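Local coordinates for gifsy-2 prophage ATP-binding sugar transporter-like protein (Salmonella typhimurium LT2, PDB 2PP6), which is a small prophage-encoded beta-barrel protein of uncertain function that may bind ATP and has been linked to sugar transport, at residues M25-N28 and D33-V36. Sequence-based numbering, arbitrary orientation.
Sequences MKVN and DCIV
Asn28 and Asp33 face each other as a non-hydrogen-bonded antiparallel pair, and their side chains close the gap: Asn28 ND2 donates to Asp33 OD1 at 2.8 Å. The bond is bent, 144° at the hydrogen, and reaches the oxygen from above the carboxylate plane, the amide and carboxylate planes standing 79° apart. With CG anti to the backbone N (chi1 -170°), Asn28 swings its amide over to Asp33, while its OD1 makes a weak hydrogen bond to Gly31 N in the turn. Lys26 is on the same face, and its bent chain brings NZ near the carboxylate, but NZ stays 4.2 Å from Asp33 OD2, too far for a salt bridge, so any attraction is probably modest.

Strands 25-29 and 32-38 form a beta hairpin within a closed antiparallel barrel of the phage-barrel clan, flanked by strand 69-72 beside the first and strand 53-57 beside the second. Reciprocal backbone bonds join Met25 to Val36 and Val27 to Cys34; in the second pair Val27 N meets Cys34 O at 2.8 Å and Cys34 N meets Val27 O at 2.7 Å.

Met25, Val27, Cys34 and Val36 share the other face. Selenomethionine Met25 turns at chi3, which folds its terminal CE back to Val36 CG1, 3.5 Å away, the two side chains crossing obliquely. Val27 CG1 lies 4.2 Å from Cys34 SG, a looser apolar contact. Both Met25 and Val27 also lean on Leu72 of strand 69-72, whereas Val36 packs against Val55 and Val57 of strand 53-57.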
# COMPACT_ATOMS: atom_id res chain seq x y z
N MSE A 25 -19.00 -8.85 9.45
CA MSE A 25 -20.22 -9.54 9.84
C MSE A 25 -21.33 -8.52 9.79
O MSE A 25 -21.08 -7.32 9.97
CB MSE A 25 -20.16 -10.04 11.27
CG MSE A 25 -19.25 -11.18 11.52
SE MSE A 25 -19.57 -11.73 13.32
CE MSE A 25 -18.91 -10.15 14.22
N LYS A 26 -22.55 -8.98 9.56
CA LYS A 26 -23.71 -8.10 9.51
C LYS A 26 -24.25 -8.10 10.93
O LYS A 26 -24.52 -9.15 11.52
CB LYS A 26 -24.73 -8.64 8.52
CG LYS A 26 -26.09 -7.97 8.55
CD LYS A 26 -26.07 -6.63 7.89
CE LYS A 26 -27.14 -6.58 6.82
NZ LYS A 26 -28.47 -6.96 7.37
N VAL A 27 -24.40 -6.93 11.49
CA VAL A 27 -24.81 -6.87 12.88
C VAL A 27 -25.72 -5.69 13.14
O VAL A 27 -25.67 -4.69 12.43
CB VAL A 27 -23.51 -6.79 13.74
CG1 VAL A 27 -23.42 -5.46 14.48
CG2 VAL A 27 -23.43 -7.97 14.64
N ASN A 28 -26.57 -5.80 14.16
CA ASN A 28 -27.49 -4.72 14.46
C ASN A 28 -27.06 -4.01 15.73
O ASN A 28 -26.94 -4.64 16.78
CB ASN A 28 -28.91 -5.25 14.60
CG ASN A 28 -29.95 -4.15 14.68
OD1 ASN A 28 -30.05 -3.44 15.70
ND2 ASN A 28 -30.72 -3.98 13.61
N ASP A 33 -28.53 -1.68 11.17
CA ASP A 33 -27.70 -2.77 10.68
C ASP A 33 -26.39 -2.21 10.15
O ASP A 33 -26.36 -1.14 9.55
CB ASP A 33 -28.44 -3.52 9.59
CG ASP A 33 -29.69 -4.20 10.11
OD1 ASP A 33 -29.62 -4.81 11.22
OD2 ASP A 33 -30.74 -4.13 9.43
N CYS A 34 -25.30 -2.91 10.41
CA CYS A 34 -23.98 -2.46 9.96
C CYS A 34 -22.93 -3.57 9.97
O CYS A 34 -23.17 -4.67 10.47
CB CYS A 34 -23.51 -1.32 10.86
SG CYS A 34 -23.44 -1.77 12.58
N ILE A 35 -21.76 -3.28 9.42
CA ILE A 35 -20.71 -4.29 9.34
C ILE A 35 -19.65 -4.13 10.42
O ILE A 35 -19.13 -3.04 10.70
CB ILE A 35 -20.05 -4.33 7.92
CG1 ILE A 35 -20.89 -5.17 6.96
CG2 ILE A 35 -18.68 -5.03 7.98
CD1 ILE A 35 -22.32 -4.78 6.87
N VAL A 36 -19.29 -5.25 11.01
CA VAL A 36 -18.32 -5.20 12.07
C VAL A 36 -17.31 -6.32 11.84
O VAL A 36 -17.61 -7.30 11.16
CB VAL A 36 -19.10 -5.34 13.42
CG1 VAL A 36 -18.84 -6.69 14.06
CG2 VAL A 36 -18.79 -4.17 14.32